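Local atomic coordinates of putative DNA helicase (PDB entry 3DMN), a protein that is of unknown function in detail but, as a UvrD-like helicase C-terminal region, probably helps couple nucleotide hydrolysis to the unwinding of DNA. Residues D48-Q53 / T149-G154; A55-E60 / F115-V120; E73-T78 / V88-T93; Q135-I140 / S155-L160; A65-S70 / F108-L113. One frame throughout, in Å; residues are numbered along the deposited sequence. Where two conformers were deposited one is given.

Contact 1 of 5, residues D48-Q53 / T149-G154; sequences DQVVDQ and TLVAVG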
# COMPACT_ATOMS: atom_id res chain seq x y z
N ASP A 48 9.65 3.22 -9.40
CA ASP A 48 10.96 3.30 -8.73
C ASP A 48 10.79 3.17 -7.20
O ASP A 48 11.56 2.47 -6.50
CB ASP A 48 11.60 4.68 -8.96
CG ASP A 48 12.14 4.89 -10.39
OD1 ASP A 48 12.13 3.94 -11.22
OD2 ASP A 48 12.71 5.99 -10.65
N GLN A 49 9.80 3.89 -6.67
CA GLN A 49 9.64 3.86 -5.21
C GLN A 49 9.18 2.50 -4.72
O GLN A 49 9.58 2.06 -3.63
CB GLN A 49 8.72 4.97 -4.69
CG GLN A 49 8.54 4.95 -3.17
CD GLN A 49 9.84 5.03 -2.36
OE1 GLN A 49 10.83 5.65 -2.76
NE2 GLN A 49 9.82 4.39 -1.18
N VAL A 50 8.32 1.83 -5.49
CA VAL A 50 7.91 0.47 -5.14
C VAL A 50 9.13 -0.47 -5.11
O VAL A 50 9.31 -1.28 -4.18
CB VAL A 50 6.85 -0.07 -6.10
CG1 VAL A 50 6.54 -1.49 -5.80
CG2 VAL A 50 5.56 0.80 -6.00
N VAL A 51 9.97 -0.38 -6.13
CA VAL A 51 11.18 -1.23 -6.20
C VAL A 51 12.07 -0.99 -4.96
O VAL A 51 12.54 -1.93 -4.28
CB VAL A 51 11.95 -0.93 -7.50
CG1 VAL A 51 13.36 -1.53 -7.47
CG2 VAL A 51 11.18 -1.52 -8.68
N ASP A 52 12.24 0.29 -4.64
CA ASP A 52 13.07 0.71 -3.54
C ASP A 52 12.49 0.25 -2.19
O ASP A 52 13.24 -0.25 -1.31
CB ASP A 52 13.22 2.22 -3.54
CG ASP A 52 14.05 2.72 -4.69
OD1 ASP A 52 14.57 1.90 -5.47
OD2 ASP A 52 14.21 3.96 -4.76
N GLN A 53 11.17 0.40 -2.03
CA GLN A 53 10.52 -0.07 -0.81
C GLN A 53 10.60 -1.59 -0.64
O GLN A 53 10.80 -2.09 0.46
CB GLN A 53 9.06 0.40 -0.76
CG GLN A 53 8.42 0.16 0.62
CD GLN A 53 9.01 1.06 1.68
OE1 GLN A 53 9.38 0.60 2.78
NE2 GLN A 53 9.15 2.32 1.36
N THR A 149 3.33 1.42 3.61
CA THR A 149 3.93 2.41 2.70
C THR A 149 2.82 2.77 1.74
O THR A 149 2.10 1.93 1.28
CB THR A 149 5.09 1.81 1.86
OG1 THR A 149 6.13 1.38 2.74
CG2 THR A 149 5.66 2.88 0.90
N LEU A 150 2.69 4.07 1.45
CA LEU A 150 1.75 4.54 0.41
C LEU A 150 2.55 5.27 -0.63
O LEU A 150 3.31 6.19 -0.32
CB LEU A 150 0.66 5.49 0.96
CG LEU A 150 -0.42 4.86 1.84
CD1 LEU A 150 0.12 4.57 3.21
CD2 LEU A 150 -1.57 5.89 1.98
N VAL A 151 2.34 4.87 -1.88
CA VAL A 151 2.97 5.56 -3.03
C VAL A 151 1.89 6.22 -3.84
O VAL A 151 0.93 5.57 -4.20
CB VAL A 151 3.79 4.58 -3.93
CG1 VAL A 151 4.38 5.31 -5.15
CG2 VAL A 151 4.92 3.91 -3.13
N ALA A 152 2.05 7.52 -4.14
CA ALA A 152 1.02 8.23 -4.93
C ALA A 152 1.71 8.82 -6.13
O ALA A 152 2.81 9.33 -6.00
CB ALA A 152 0.40 9.39 -4.08
N VAL A 153 1.05 8.75 -7.27
CA VAL A 153 1.56 9.36 -8.52
C VAL A 153 0.76 10.64 -8.74
O VAL A 153 -0.48 10.61 -8.94
CB VAL A 153 1.38 8.43 -9.70
CG1 VAL A 153 1.85 9.14 -10.99
CG2 VAL A 153 2.21 7.15 -9.47
N GLY A 154 1.46 11.76 -8.69
CA GLY A 154 0.85 13.07 -8.93
C GLY A 154 0.69 13.79 -7.61
O GLY A 154 1.61 14.44 -7.12

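Contact 2 of 5, residues A55-E60 / F115-V120; sequences AMNDSE and FDAVIV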
# COMPACT_ATOMS: atom_id res chain seq x y z
N ALA A 55 12.97 -3.46 -1.70
CA ALA A 55 14.35 -3.74 -1.28
C ALA A 55 14.52 -3.41 0.20
O ALA A 55 15.15 -4.19 0.92
CB ALA A 55 15.33 -2.96 -2.13
N MSE A 56 13.98 -2.28 0.65
CA MSE A 56 14.05 -1.90 2.07
C MSE A 56 13.36 -2.95 2.93
O MSE A 56 13.94 -3.44 3.90
CB MSE A 56 13.42 -0.55 2.32
CG MSE A 56 13.35 -0.17 3.79
SE MSE A 56 15.13 0.11 4.56
CE MSE A 56 15.78 1.40 3.24
N ASN A 57 12.12 -3.30 2.58
CA ASN A 57 11.35 -4.28 3.34
C ASN A 57 12.07 -5.63 3.38
O ASN A 57 12.18 -6.24 4.45
CB ASN A 57 9.93 -4.43 2.77
CG ASN A 57 9.09 -3.21 3.00
OD1 ASN A 57 9.55 -2.20 3.59
ND2 ASN A 57 7.84 -3.26 2.52
N ASP A 58 12.58 -6.08 2.23
CA ASP A 58 13.37 -7.32 2.15
C ASP A 58 14.54 -7.30 3.12
O ASP A 58 14.85 -8.30 3.75
CB ASP A 58 13.94 -7.48 0.75
CG ASP A 58 12.92 -7.93 -0.27
OD1 ASP A 58 11.76 -8.19 0.09
OD2 ASP A 58 13.30 -8.02 -1.46
N SER A 59 15.19 -6.16 3.23
CA SER A 59 16.38 -6.01 4.07
C SER A 59 16.06 -6.12 5.57
O SER A 59 16.95 -6.45 6.40
CB SER A 59 17.10 -4.70 3.73
OG SER A 59 16.59 -3.62 4.49
N GLU A 60 14.80 -5.87 5.90
CA GLU A 60 14.32 -5.95 7.28
C GLU A 60 13.59 -7.27 7.50
O GLU A 60 13.03 -7.51 8.57
CB GLU A 60 13.44 -4.76 7.60
CG GLU A 60 14.19 -3.46 7.35
CD GLU A 60 13.81 -2.36 8.31
OE1 GLU A 60 14.74 -1.73 8.89
OE2 GLU A 60 12.59 -2.15 8.51
N PHE A 115 -1.13 -8.77 6.08
CA PHE A 115 0.22 -8.90 5.59
C PHE A 115 1.18 -8.21 6.55
O PHE A 115 0.81 -7.21 7.17
CB PHE A 115 0.32 -8.24 4.21
CG PHE A 115 -0.66 -8.79 3.21
CD1 PHE A 115 -0.43 -10.02 2.61
CD2 PHE A 115 -1.80 -8.06 2.86
CE1 PHE A 115 -1.34 -10.53 1.68
CE2 PHE A 115 -2.72 -8.57 1.92
CZ PHE A 115 -2.47 -9.79 1.34
N ASP A 116 2.40 -8.74 6.68
CA ASP A 116 3.44 -8.10 7.45
C ASP A 116 3.66 -6.66 6.99
O ASP A 116 3.60 -5.72 7.79
CB ASP A 116 4.70 -8.92 7.19
CG ASP A 116 5.86 -8.52 8.05
OD1 ASP A 116 5.63 -7.94 9.14
OD2 ASP A 116 7.00 -8.84 7.63
N ALA A 117 3.89 -6.49 5.70
CA ALA A 117 4.11 -5.16 5.11
C ALA A 117 3.18 -5.01 3.91
O ALA A 117 2.94 -5.97 3.15
CB ALA A 117 5.54 -5.04 4.66
N VAL A 118 2.66 -3.80 3.74
CA VAL A 118 1.82 -3.50 2.60
C VAL A 118 2.40 -2.28 1.92
O VAL A 118 2.78 -1.32 2.58
CB VAL A 118 0.35 -3.18 3.04
CG1 VAL A 118 -0.46 -2.59 1.86
CG2 VAL A 118 -0.33 -4.49 3.55
N ILE A 119 2.41 -2.32 0.60
CA ILE A 119 2.63 -1.08 -0.19
C ILE A 119 1.33 -0.77 -0.92
O ILE A 119 0.86 -1.60 -1.69
CB ILE A 119 3.75 -1.28 -1.20
CG1 ILE A 119 5.07 -1.58 -0.48
CG2 ILE A 119 3.89 -0.04 -2.16
CD1 ILE A 119 6.20 -2.11 -1.45
N VAL A 120 0.70 0.37 -0.61
CA VAL A 120 -0.52 0.79 -1.29
C VAL A 120 -0.13 1.46 -2.59
O VAL A 120 0.51 2.51 -2.60
CB VAL A 120 -1.36 1.77 -0.42
CG1 VAL A 120 -2.65 2.10 -1.12
CG2 VAL A 120 -1.63 1.12 0.94

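Contact 3 of 5, residues E73-T78 / V88-T93; sequences ECEALT and VTLIQT. With ACT (acetate ion), chain F; ACT (acetate ion), chain C.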
# COMPACT_ATOMS: atom_id res chain seq x y z
N GLU A 73 -5.32 -1.46 -12.73
CA GLU A 73 -4.15 -0.77 -12.12
C GLU A 73 -3.10 -1.77 -11.67
O GLU A 73 -1.91 -1.56 -11.86
CB GLU A 73 -4.61 0.15 -11.00
CG GLU A 73 -5.43 1.26 -11.64
CD GLU A 73 -5.94 2.31 -10.66
OE1 GLU A 73 -5.73 2.13 -9.44
OE2 GLU A 73 -6.52 3.33 -11.18
N CYS A 74 -3.55 -2.88 -11.09
CA CYS A 74 -2.64 -3.98 -10.75
C CYS A 74 -1.93 -4.58 -11.93
O CYS A 74 -0.73 -4.88 -11.82
CB CYS A 74 -3.39 -5.09 -9.99
SG CYS A 74 -3.89 -4.59 -8.31
N GLU A 75 -2.63 -4.74 -13.06
CA GLU A 75 -1.99 -5.26 -14.27
C GLU A 75 -0.90 -4.30 -14.75
O GLU A 75 0.18 -4.74 -15.14
CB GLU A 75 -3.06 -5.44 -15.36
CG GLU A 75 -3.85 -6.67 -15.07
CD GLU A 75 -5.06 -6.82 -15.95
OE1 GLU A 75 -5.51 -5.81 -16.53
OE2 GLU A 75 -5.56 -7.97 -16.07
N ALA A 76 -1.20 -2.99 -14.74
CA ALA A 76 -0.22 -1.99 -15.24
C ALA A 76 1.02 -2.02 -14.34
O ALA A 76 2.15 -1.98 -14.83
CB ALA A 76 -0.83 -0.62 -15.24
N LEU A 77 0.81 -2.12 -13.02
CA LEU A 77 1.96 -2.12 -12.08
C LEU A 77 2.76 -3.39 -12.27
O LEU A 77 4.00 -3.35 -12.24
CB LEU A 77 1.47 -1.99 -10.64
CG LEU A 77 2.62 -2.08 -9.63
CD1 LEU A 77 3.62 -0.93 -9.86
CD2 LEU A 77 2.11 -2.11 -8.18
N THR A 78 2.06 -4.51 -12.41
CA THR A 78 2.71 -5.81 -12.57
C THR A 78 3.62 -5.81 -13.79
O THR A 78 4.78 -6.24 -13.70
CB THR A 78 1.65 -6.94 -12.60
OG1 THR A 78 1.00 -7.00 -11.33
CG2 THR A 78 2.35 -8.29 -12.94
N VAL A 88 7.15 -11.26 -9.90
CA VAL A 88 5.81 -10.70 -9.55
C VAL A 88 4.72 -11.74 -9.76
O VAL A 88 4.70 -12.48 -10.79
CB VAL A 88 5.46 -9.48 -10.38
CG1 VAL A 88 4.19 -8.77 -9.78
CG2 VAL A 88 6.64 -8.54 -10.39
N THR A 89 3.82 -11.80 -8.78
CA THR A 89 2.64 -12.65 -8.88
C THR A 89 1.42 -11.74 -8.70
O THR A 89 1.18 -11.23 -7.60
CB THR A 89 2.65 -13.73 -7.80
OG1 THR A 89 3.76 -14.59 -8.04
CG2 THR A 89 1.35 -14.54 -7.83
N LEU A 90 0.68 -11.55 -9.79
CA LEU A 90 -0.55 -10.79 -9.72
C LEU A 90 -1.61 -11.80 -9.32
O LEU A 90 -1.96 -12.71 -10.12
CB LEU A 90 -0.83 -10.10 -11.06
CG LEU A 90 -2.21 -9.44 -11.21
CD1 LEU A 90 -2.43 -8.58 -10.06
CD2 LEU A 90 -2.29 -8.67 -12.50
N ILE A 91 -2.00 -11.72 -8.04
CA ILE A 91 -2.77 -12.81 -7.40
C ILE A 91 -4.18 -12.83 -7.89
O ILE A 91 -4.77 -11.79 -8.19
CB ILE A 91 -2.71 -12.86 -5.81
CG1 ILE A 91 -3.51 -11.73 -5.15
CG2 ILE A 91 -1.24 -12.98 -5.31
CD1 ILE A 91 -4.00 -12.05 -3.73
N GLN A 92 -4.70 -14.07 -8.02
CA GLN A 92 -6.07 -14.31 -8.51
C GLN A 92 -6.92 -14.99 -7.42
O GLN A 92 -8.15 -15.12 -7.55
CB GLN A 92 -6.07 -15.19 -9.76
CG GLN A 92 -5.11 -14.77 -10.89
CD GLN A 92 -5.48 -15.34 -12.25
OE1 GLN A 92 -6.54 -15.97 -12.40
NE2 GLN A 92 -4.62 -15.14 -13.25
N THR A 93 -6.24 -15.44 -6.36
CA THR A 93 -6.91 -16.07 -5.23
C THR A 93 -6.02 -15.89 -3.99
O THR A 93 -4.83 -15.71 -4.13
CB THR A 93 -7.24 -17.55 -5.58
OG1 THR A 93 -8.30 -18.00 -4.73
CG2 THR A 93 -5.99 -18.47 -5.51
C ACT F . 1.79 -12.95 -12.66
O ACT F . 1.01 -13.52 -11.86
OXT ACT F . 2.71 -13.64 -13.17
CH3 ACT F . 1.61 -11.54 -13.06
C ACT C . 7.86 -13.36 -12.81
O ACT C . 7.77 -12.12 -12.73
OXT ACT C . 7.74 -13.99 -11.74
CH3 ACT C . 8.06 -14.05 -14.06

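Contact 4 of 5, residues Q135-I140 / S155-L160; sequences QLLYTI and SLSPLL. With ACT (acetate ion), chain B; EDO (1,2-ethanediol), chain N.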
# COMPACT_ATOMS: atom_id res chain seq x y z
N GLN A 135 -13.76 4.31 3.01
CA GLN A 135 -13.86 2.96 3.59
C GLN A 135 -12.86 2.04 2.88
O GLN A 135 -12.13 1.27 3.52
CB GLN A 135 -15.28 2.41 3.43
CG GLN A 135 -15.42 1.01 3.96
CD GLN A 135 -15.12 0.95 5.44
OE1 GLN A 135 -15.53 1.83 6.20
NE2 GLN A 135 -14.43 -0.09 5.87
N LEU A 136 -12.81 2.13 1.55
CA LEU A 136 -11.84 1.34 0.77
C LEU A 136 -10.39 1.63 1.16
O LEU A 136 -9.62 0.70 1.43
CB LEU A 136 -12.06 1.62 -0.73
CG LEU A 136 -11.03 0.93 -1.63
CD1 LEU A 136 -11.20 -0.57 -1.60
CD2 LEU A 136 -11.18 1.45 -3.07
N LEU A 137 -10.01 2.91 1.18
CA LEU A 137 -8.63 3.25 1.49
C LEU A 137 -8.28 2.81 2.90
O LEU A 137 -7.21 2.25 3.12
CB LEU A 137 -8.40 4.75 1.31
CG LEU A 137 -6.97 5.23 1.51
CD1 LEU A 137 -6.02 4.53 0.52
CD2 LEU A 137 -6.94 6.75 1.33
N TYR A 138 -9.20 3.01 3.84
CA TYR A 138 -9.02 2.53 5.21
C TYR A 138 -8.78 1.01 5.24
O TYR A 138 -7.85 0.51 5.86
CB TYR A 138 -10.28 2.86 6.00
CG TYR A 138 -10.31 2.18 7.34
CD1 TYR A 138 -9.56 2.68 8.39
CD2 TYR A 138 -11.08 1.06 7.54
CE1 TYR A 138 -9.61 2.06 9.67
CE2 TYR A 138 -11.13 0.42 8.76
CZ TYR A 138 -10.39 0.92 9.82
OH TYR A 138 -10.47 0.26 11.04
N THR A 139 -9.68 0.29 4.58
CA THR A 139 -9.58 -1.17 4.55
C THR A 139 -8.25 -1.65 3.96
O THR A 139 -7.63 -2.55 4.48
CB THR A 139 -10.76 -1.76 3.79
OG1 THR A 139 -11.94 -1.36 4.48
CG2 THR A 139 -10.69 -3.27 3.77
N ILE A 140 -7.83 -1.05 2.85
CA ILE A 140 -6.55 -1.44 2.24
C ILE A 140 -5.40 -1.21 3.21
O ILE A 140 -4.56 -2.08 3.42
CB ILE A 140 -6.34 -0.65 0.97
CG1 ILE A 140 -7.38 -1.09 -0.09
CG2 ILE A 140 -4.91 -0.84 0.45
CD1 ILE A 140 -7.32 -0.21 -1.37
N SER A 155 -0.49 13.63 -7.02
CA SER A 155 -0.80 14.24 -5.72
C SER A 155 -1.33 13.20 -4.78
O SER A 155 -1.95 12.24 -5.22
CB SER A 155 -1.89 15.31 -5.85
OG SER A 155 -1.39 16.45 -6.57
N LEU A 156 -1.08 13.40 -3.49
CA LEU A 156 -1.64 12.49 -2.49
C LEU A 156 -3.16 12.59 -2.47
O LEU A 156 -3.75 13.66 -2.64
CB LEU A 156 -1.05 12.82 -1.11
CG LEU A 156 -1.34 11.82 0.00
CD1 LEU A 156 -0.75 10.42 -0.28
CD2 LEU A 156 -0.80 12.39 1.33
N SER A 157 -3.82 11.44 -2.22
CA SER A 157 -5.27 11.44 -2.08
C SER A 157 -5.72 12.57 -1.12
O SER A 157 -5.20 12.67 0.00
CB SER A 157 -5.73 10.11 -1.49
OG SER A 157 -7.10 10.27 -1.11
N PRO A 158 -6.74 13.33 -1.50
CA PRO A 158 -7.27 14.36 -0.59
C PRO A 158 -7.91 13.74 0.65
O PRO A 158 -8.09 14.42 1.67
CB PRO A 158 -8.34 15.06 -1.43
CG PRO A 158 -8.78 14.01 -2.46
CD PRO A 158 -7.44 13.36 -2.81
N LEU A 159 -8.26 12.46 0.55
CA LEU A 159 -8.86 11.79 1.71
C LEU A 159 -7.85 11.73 2.88
O LEU A 159 -8.24 11.49 4.01
CB LEU A 159 -9.37 10.39 1.34
CG LEU A 159 -10.34 10.40 0.14
CD1 LEU A 159 -10.77 8.95 -0.12
CD2 LEU A 159 -11.55 11.34 0.41
N LEU A 160 -6.56 11.85 2.53
CA LEU A 160 -5.51 11.77 3.55
C LEU A 160 -5.18 13.12 4.15
O LEU A 160 -4.42 13.19 5.13
CB LEU A 160 -4.25 11.06 3.02
CG LEU A 160 -4.51 9.59 2.59
CD1 LEU A 160 -3.25 9.03 1.92
CD2 LEU A 160 -4.90 8.74 3.80
C ACT B . -3.40 12.66 -9.09
O ACT B . -3.07 12.70 -7.90
OXT ACT B . -4.46 12.13 -9.47
CH3 ACT B . -2.45 13.21 -9.97
C1 EDO N . 2.12 16.48 -5.20
O1 EDO N . 1.03 17.42 -5.12
C2 EDO N . 3.39 17.01 -5.84
O2 EDO N . 4.52 16.65 -5.05

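Contact 5 of 5, residues A65-S70 / F108-L113; sequences AIIGKS and FLAKGL. With ACT (acetate ion), chain E.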
# COMPACT_ATOMS: atom_id res chain seq x y z
N ALA A 65 3.05 -7.35 0.63
CA ALA A 65 2.03 -7.36 -0.44
C ALA A 65 1.82 -5.97 -0.98
O ALA A 65 1.80 -5.02 -0.20
CB ALA A 65 0.73 -7.90 0.04
N ILE A 66 1.69 -5.84 -2.29
CA ILE A 66 1.32 -4.56 -2.88
C ILE A 66 -0.16 -4.62 -3.22
O ILE A 66 -0.61 -5.57 -3.89
CB ILE A 66 2.05 -4.34 -4.19
CG1 ILE A 66 3.56 -4.44 -3.95
CG2 ILE A 66 1.60 -3.00 -4.78
CD1 ILE A 66 4.38 -4.41 -5.28
N ILE A 67 -0.93 -3.69 -2.66
CA ILE A 67 -2.40 -3.67 -2.92
C ILE A 67 -2.75 -2.52 -3.86
O ILE A 67 -2.47 -1.34 -3.53
CB ILE A 67 -3.22 -3.55 -1.62
CG1 ILE A 67 -2.77 -4.64 -0.65
CG2 ILE A 67 -4.72 -3.63 -1.94
CD1 ILE A 67 -3.49 -4.68 0.73
N GLY A 68 -3.29 -2.85 -5.02
CA GLY A 68 -3.76 -1.84 -6.01
C GLY A 68 -5.30 -1.79 -5.93
O GLY A 68 -5.93 -2.72 -5.46
N LYS A 69 -5.90 -0.72 -6.39
CA LYS A 69 -7.34 -0.55 -6.22
C LYS A 69 -8.11 -1.52 -7.08
O LYS A 69 -9.09 -2.11 -6.61
CB LYS A 69 -7.75 0.88 -6.56
CG LYS A 69 -9.25 1.12 -6.37
CD LYS A 69 -9.65 2.61 -6.58
CE LYS A 69 -9.37 3.08 -7.99
NZ LYS A 69 -9.97 4.46 -8.22
N SER A 70 -7.72 -1.59 -8.36
CA SER A 70 -8.49 -2.33 -9.33
C SER A 70 -7.61 -3.31 -10.07
O SER A 70 -6.38 -3.16 -10.07
CB SER A 70 -9.06 -1.34 -10.38
OG SER A 70 -7.98 -0.79 -11.15
N PHE A 108 -10.09 -5.89 -3.85
CA PHE A 108 -11.19 -6.85 -3.64
C PHE A 108 -10.77 -8.29 -3.36
O PHE A 108 -11.64 -9.14 -3.02
CB PHE A 108 -12.19 -6.79 -4.83
CG PHE A 108 -11.57 -7.04 -6.16
CD1 PHE A 108 -11.25 -5.96 -7.00
CD2 PHE A 108 -11.28 -8.33 -6.59
CE1 PHE A 108 -10.69 -6.15 -8.26
CE2 PHE A 108 -10.71 -8.56 -7.84
CZ PHE A 108 -10.42 -7.45 -8.71
N LEU A 109 -9.49 -8.59 -3.55
CA LEU A 109 -9.04 -9.96 -3.27
C LEU A 109 -8.30 -10.02 -1.97
O LEU A 109 -7.84 -11.10 -1.58
CB LEU A 109 -8.17 -10.55 -4.36
CG LEU A 109 -8.87 -10.92 -5.66
CD1 LEU A 109 -7.86 -11.56 -6.62
CD2 LEU A 109 -10.11 -11.81 -5.43
N ALA A 110 -8.17 -8.89 -1.31
CA ALA A 110 -7.40 -8.86 -0.08
C ALA A 110 -8.30 -9.25 1.10
O ALA A 110 -7.85 -9.27 2.26
CB ALA A 110 -6.75 -7.50 0.10
N LYS A 111 -9.57 -9.55 0.81
CA LYS A 111 -10.59 -9.83 1.82
C LYS A 111 -10.13 -10.94 2.75
O LYS A 111 -9.77 -12.03 2.28
CB LYS A 111 -11.91 -10.23 1.13
CG LYS A 111 -13.07 -10.57 2.06
CD LYS A 111 -14.22 -11.19 1.26
CE LYS A 111 -15.44 -11.42 2.14
NZ LYS A 111 -16.06 -12.75 1.85
N GLY A 112 -10.16 -10.65 4.05
CA GLY A 112 -9.80 -11.63 5.08
C GLY A 112 -8.31 -11.86 5.17
O GLY A 112 -7.89 -12.88 5.74
N LEU A 113 -7.51 -10.94 4.62
CA LEU A 113 -6.05 -11.14 4.58
C LEU A 113 -5.35 -10.10 5.43
O LEU A 113 -5.80 -8.98 5.54
CB LEU A 113 -5.51 -11.09 3.15
CG LEU A 113 -6.06 -12.15 2.17
CD1 LEU A 113 -5.33 -12.05 0.83
CD2 LEU A 113 -6.00 -13.55 2.75
C ACT E . -9.71 4.32 -11.56
O ACT E . -9.75 3.19 -11.01
OXT ACT E . -9.77 5.35 -10.83
CH3 ACT E . -9.62 4.34 -13.04

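Contact 1 of 5, residues D48-Q53 / T149-G154
Gln53 and Thr149 meet in the closest approach of this contact, though neither donates to the other. The Thr149 hydroxyl stands almost straight above the flat Gln53 amide, with OG1 3.1 Å from CD, so it looks onto the face of the group and makes poor angles with both its oxygen and its nitrogen. The hydroxyl bonds instead the side chain of Asn36, at the start of the neighbouring strand. Gln53 reaches this place because its chain leaves with CG anti to the backbone N (chi1 -169°) and then bends at chi2 over the threonine. A long amide suits this place, reaching from the helix to buried Thr149 with its flat face on the hydroxyl.

The helix runs nearly antiparallel to the strand, at 164° with 9.4 Å between the short axes, as expected where a helix packs on a parallel sheet of the P-loop NTPase type. Helix 43-59 is the crossover from strand 36-40 to strand 64-68, and here it lies over strand 147-153.

The remaining touches are apolar. Val151 points its CG2 branch at the helix, where Val50 CG2 lies 4.3 Å away. The aliphatic part of Gln49 comes nearer, CG to Val151 CG2 being 3.8 Å in one of two modelled conformers. A beta-branched valine suits the strand at Val151, and Val50 offers a compact apolar branch from the helix; Trp121 touches both.

Contact 2 of 5, residues A55-E60 / F115-V120
Asn57 turns its side chain from the helix onto the small methyl of Ala117, and this pair carries most of the contact. The touch is one of van der Waals packing: the amide atom modelled as ND2 lies 3.6 Å from Ala117 CB. Which end of the amide carries the nitrogen is doubtful, so the packing is better read as that of the whole flat group. CG stands anti to the carbonyl carbon (chi1 -69°), which sends the amide out from the helix towards the strand. The small methyl of Ala117 suits a place where a flat amide comes this near the backbone. Ile119, two residues on and facing the same way, adds a looser touch, its CG1 4.4 Å from the same Asn57 atom.

The polar bonds are internal to the helix end. Ser59 OG donates to the carbonyl O of Met56 (selenomethionine) at 2.7 Å, a serine satisfying its hydroxyl on its own backbone where the helix closes. Glu60 N also reaches back to Asn57 O, at 3.0 Å.

Around this pair, Thr64 on strand 64-68 touches Ala117 and Ile119, while Glu147 on strand 147-153 touches Asn57 and Ala117. The last turns of helix 43-59 thus rest over strand 118-121, between its two neighbours in the sheet.

Contact 3 of 5, residues E73-T78 / V88-T93
This is a partly buried helix-on-strand packing at the rim of the sheet, where helix 71-82 lies over its outermost strand, 88-90. The two run almost antiparallel, 166° between short axes 9.2 Å apart. Leu90 makes the larger part of the contact: CD1 reaches Cys74 CB at 3.6 Å, while CD2 slides beside the aliphatic CG of Glu75, also 3.6 Å. The helix belongs to a beta-alpha-beta crossover from strand 64-68 to strand 88-90, strand 102-106 lying between them.

With OG1 beside its own backbone N (chi1 -65°), Thr78 donates to Cys74 O at 2.8 Å, from the face of that carbonyl opposite Thr78 N. The same OG1 lies 3.6 Å from Leu90 CB, while CG2 meets Val88 CG1 at 3.7 Å. An alanine here would strip both branches, and is likely to leave a gap against Val88 and Leu90 and cost Cys74 O its second donor. Leu90 N binds an acetate oxygen at 2.9 Å, the ion probably from the crystallisation liquor.

Contact 4 of 5, residues Q135-I140 / S155-L160
Helix 135-140 and the loop 155-160 come closest at Leu137 and Leu159, whose CA atoms stand 8.5 Å apart, so the gap is bridged by side chains alone. Leaving the helix with CG anti to the backbone N (chi1 -176°), Leu137 pushes CD2 against Leu160 CD2 at 3.8 Å, the two leucine chains crossing at about a right angle. The same methyl also faces Leu159, CD2 to CB 4.4 Å. Leucine suits this buried spot: a branched end gives one methyl enough reach to touch two residues of the turn.

Ser157 shapes the loop from within. Its OG accepts from Leu159 N at 3.0 Å, and it also bonds the backbone oxygen of Tyr128. Leu160 N returns to Ser157 O at 3.0 Å, closing the turn; Leu159 points toward the helix, and Leu160 brings its end methyl round to it. At the far end, Ser155 N holds an acetate, probably from the crystallisation liquor, also bonded by the backbone N of Gln125 and Glu126.

The serine bond two residues ahead is an ST turn, here opening a short 3-10 segment that packs beside helix 134-141 on one face of the alpha/beta sheet.

Contact 5 of 5, residues A65-S70 / F108-L113
At the C-terminal end of strand 64-68, inside the parallel sheet, the chain meets the loop that follows strand 102-106, whose Lys-Gly-Leu-Glu-Phe sequence resembles helicase motif V of the UvrD family. Across the contact, Ile67 extends its CD1 to the methyl of Ala110, CD1 to CB 4.4 Å, a loose apolar touch of a long chain on a small one. Further along, the Lys69 carbonyl O comes obliquely to the Phe108 ring, 4.4 Å from CD1; that oxygen is bonded by the hydroxyl of Ser107, so its main partner is not the ring.

The loop then folds into a type II turn from Ala110 to Leu113, closed by Leu113 N to Ala110 O at 2.9 Å. Gly112 takes the third position, where phi is positive (75°), a conformation easiest for a residue without a side chain. Across from the loop, Ser70 is the N-cap of helix 71-82, its OG accepting from Glu73 N.

Lys69 points away from the loop. Its chain bends at chi3 (63°) and NZ bonds an acetate oxygen, OXT, at 2.8 Å, and also the Asn127 backbone oxygen. Without the long chain, as with an alanine at this position, the acetate is likely to lose its cationic mate and the Asn127 oxygen a donor. The lysine ammonium group holding a carboxylate is consistent with a spot that can accept an anion, though the acetate probably comes from the crystallisation liquor.

Overall arrangement
Contacts 1, 2, 3 and 5 reach one parallel sheet, while contact 4 joins helix 134-141 to the loop after strand 147-153. Contacts 1 and 2 share helix 43-59 and reach the neighbouring strands 147-153 and 118-121, their centres about 12 Å apart; contact 2 is nested within the loop closed by contact 1. Contact 5 lies inside contact 2 and in turn encloses contact 3, about 10 Å away between centres. Contact 4 follows contacts 2, 3 and 5 along the chain and crosses contact 1, touching it through Leu150 and Leu160. Together they tie crossover helices and loops into one compact domain, consistent with a helicase P-loop NTPase fold.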